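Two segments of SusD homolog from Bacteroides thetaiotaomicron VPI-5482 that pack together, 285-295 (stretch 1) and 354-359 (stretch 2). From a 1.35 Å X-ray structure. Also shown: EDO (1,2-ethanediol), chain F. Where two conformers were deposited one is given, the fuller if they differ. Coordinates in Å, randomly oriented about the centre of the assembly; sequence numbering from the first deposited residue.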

# COMPACT_ATOMS: atom_id res chain seq x y z
N SER A 285 -0.25 -4.13 12.90
CA SER A 285 0.05 -3.91 14.31
C SER A 285 -0.58 -5.00 15.21
O SER A 285 0.07 -5.47 16.17
N ASP A 286 -1.83 -5.38 14.93
CA ASP A 286 -2.53 -6.36 15.76
C ASP A 286 -2.02 -7.76 15.56
O ASP A 286 -2.36 -8.65 16.34
N ASN A 287 -1.20 -7.96 14.53
CA ASN A 287 -0.61 -9.25 14.31
C ASN A 287 0.79 -9.38 14.92
O ASN A 287 1.30 -10.51 15.04
N VAL A 288 1.41 -8.26 15.27
CA VAL A 288 2.79 -8.26 15.78
C VAL A 288 2.87 -7.67 17.18
O VAL A 288 3.97 -7.37 17.64
N SER A 289 1.76 -7.56 17.88
CA SER A 289 1.71 -7.02 19.24
C SER A 289 1.12 -8.02 20.20
O SER A 289 0.29 -8.84 19.80
N TYR A 290 1.51 -7.94 21.47
CA TYR A 290 0.89 -8.78 22.49
C TYR A 290 0.64 -8.06 23.82
O TYR A 290 -0.38 -8.29 24.44
N SER A 291 1.57 -7.21 24.24
CA SER A 291 1.54 -6.73 25.62
C SER A 291 0.35 -5.79 25.85
O SER A 291 -0.25 -5.76 26.93
N CYS A 292 -0.03 -5.04 24.82
CA CYS A 292 -1.18 -4.14 24.94
C CYS A 292 -2.51 -4.78 24.55
O CYS A 292 -3.55 -4.15 24.67
N LEU A 293 -2.47 -6.04 24.12
CA LEU A 293 -3.67 -6.77 23.68
C LEU A 293 -4.04 -7.88 24.66
O LEU A 293 -4.94 -8.67 24.40
N ASN A 294 -3.45 -7.91 25.85
CA ASN A 294 -3.80 -8.99 26.80
C ASN A 294 -3.56 -10.39 26.20
O ASN A 294 -4.42 -11.27 26.39
N LYS A 295 -2.48 -10.60 25.44
CA LYS A 295 -2.22 -11.90 24.86
C LYS A 295 -0.87 -12.28 25.38
O LYS A 295 -0.09 -11.40 25.74
N THR A 354 -13.17 -5.01 23.43
CA THR A 354 -12.17 -5.46 22.46
C THR A 354 -11.09 -4.40 22.28
O THR A 354 -11.37 -3.24 22.00
N ILE A 355 -9.85 -4.84 22.42
CA ILE A 355 -8.72 -3.94 22.31
C ILE A 355 -8.08 -4.03 20.92
O ILE A 355 -7.89 -5.12 20.41
N THR A 356 -7.76 -2.88 20.34
CA THR A 356 -6.85 -2.86 19.19
C THR A 356 -5.62 -2.07 19.55
O THR A 356 -5.67 -1.06 20.26
N SER A 357 -4.51 -2.50 18.98
CA SER A 357 -3.27 -1.77 19.15
C SER A 357 -3.12 -0.62 18.18
O SER A 357 -2.19 0.17 18.32
N ASN A 358 -4.01 -0.54 17.19
CA ASN A 358 -3.91 0.51 16.20
C ASN A 358 -5.29 0.98 15.72
O ASN A 358 -5.86 0.42 14.79
N SER A 359 -5.81 2.00 16.38
CA SER A 359 -7.06 2.66 16.02
C SER A 359 -6.89 3.65 14.88
O SER A 359 -7.86 4.29 14.44

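Ser357 and Ile355 cover the most surface in this contact, and Asp286 supplies its main polar anchor. Ser357 points its CA-to-CB bond toward stretch 1 and takes the p rotamer. Its backbone N donates to Asp286 OD1 at 2.7 Å, and its OG donates to the same Asp286 OD1 at 2.6 Å. One carboxylate oxygen thus holds both the main chain and the side chain of the serine. The other oxygen is used as well: Thr356 OG1 donates to Asp286 OD2 at 2.7 Å. Asp286 sets off sideways from its backbone, but its m rotamer brings the carboxylate in to reach these donors. Thr356, with chi1 t, points away overall; its OG1 also accepts from Asn358 N at 3.1 Å, which braces the turn after the strand.

Ser285 points toward stretch 2 in the t rotamer. Its OG lies 2.7 Å from Ser357 OG, within hydrogen-bonding reach. Its CB rests 3.7 Å from Asn358 CB. A water accepts from Ser285 N and from Asn358 ND2, each at 3.0 Å, and so bridges the two stretches.

Ile355 covers the apolar end. It points toward stretch 1 with chi1 m and chi2 t. Its CG2 lies 3.9 Å from Leu293 CD2 and 3.4 Å from Cys292 O. Leu293, m then t, leaves sideways, yet its CD2 comes within 3.6 Å of Ser357 N. Cys292, in the p rotamer, sets SG 3.6 Å from Ser357 CB. At the exposed margin Asn294 OD1 approaches Ile355 CD1 closely, at 2.8 Å.

A 1,2-ethanediol, probably from the crystallisation liquor, binds stretch 1. Lys295 NZ donates to EDO O1 at 2.8 Å; EDO O1 makes a weak bond to Asp286 O at 2.9 Å.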

# COMPACT_ATOMS: atom_id res chain seq x y z
CB SER A 285 -0.41 -2.51 14.72
OG SER A 285 0.07 -2.19 16.03
CB ASP A 286 -4.04 -6.26 15.59
CG ASP A 286 -4.64 -5.05 16.30
OD1 ASP A 286 -4.05 -4.56 17.29
OD2 ASP A 286 -5.76 -4.63 15.93
CB ASN A 287 -0.56 -9.55 12.79
CG ASN A 287 -1.94 -9.75 12.19
OD1 ASN A 287 -2.86 -10.28 12.83
ND2 ASN A 287 -2.09 -9.35 10.94
CB VAL A 288 3.76 -7.51 14.84
CG1 VAL A 288 3.82 -8.25 13.51
CG2 VAL A 288 3.35 -6.09 14.67
CB SER A 289 0.85 -5.75 19.28
OG SER A 289 1.37 -4.74 18.43
CB TYR A 290 1.71 -10.07 22.74
CG TYR A 290 3.03 -9.88 23.45
CD1 TYR A 290 4.20 -9.59 22.75
CD2 TYR A 290 3.12 -9.99 24.83
CE1 TYR A 290 5.39 -9.40 23.40
CE2 TYR A 290 4.32 -9.79 25.49
CZ TYR A 290 5.45 -9.50 24.77
OH TYR A 290 6.65 -9.30 25.41
CB SER A 291 2.86 -6.07 25.99
OG SER A 291 3.13 -4.91 25.23
CB CYS A 292 -0.92 -2.90 24.07
SG CYS A 292 -0.64 -3.29 22.31
CB LEU A 293 -3.44 -7.40 22.28
CG LEU A 293 -3.17 -6.46 21.09
CD1 LEU A 293 -2.93 -7.27 19.82
CD2 LEU A 293 -4.34 -5.47 20.93
CB ASN A 294 -5.27 -8.91 27.25
CG ASN A 294 -5.66 -7.54 27.79
OD1 ASN A 294 -6.67 -6.97 27.38
ND2 ASN A 294 -4.88 -7.02 28.72
CB LYS A 295 -2.13 -11.83 23.33
CG LYS A 295 -3.44 -11.64 22.66
CD LYS A 295 -3.43 -12.26 21.26
CE LYS A 295 -2.66 -11.41 20.27
NZ LYS A 295 -2.83 -11.91 18.85
CB THR A 354 -12.78 -5.73 21.10
OG1 THR A 354 -13.89 -6.62 21.23
CG2 THR A 354 -11.74 -6.33 20.16
CB ILE A 355 -7.64 -4.27 23.36
CG1 ILE A 355 -8.23 -4.28 24.78
CG2 ILE A 355 -6.50 -3.26 23.30
CD1 ILE A 355 -7.24 -4.78 25.80
CB THR A 356 -7.51 -2.26 17.92
OG1 THR A 356 -6.58 -2.26 16.83
CG2 THR A 356 -7.98 -0.87 18.14
CB SER A 357 -2.05 -2.69 19.03
OG SER A 357 -1.87 -3.13 17.68
CB ASN A 358 -3.03 0.08 15.02
CG ASN A 358 -2.79 1.23 14.05
OD1 ASN A 358 -3.25 2.34 14.30
ND2 ASN A 358 -2.02 0.98 12.99
CB SER A 359 -7.59 3.42 17.24
OG SER A 359 -6.72 4.48 17.55
C1 EDO F . -5.05 -9.75 16.23
O1 EDO F . -4.58 -10.14 17.49
C2 EDO F . -4.92 -10.72 15.07
O2 EDO F . -3.85 -11.64 15.25
O HOH W 1 -1.11 -1.59 11.67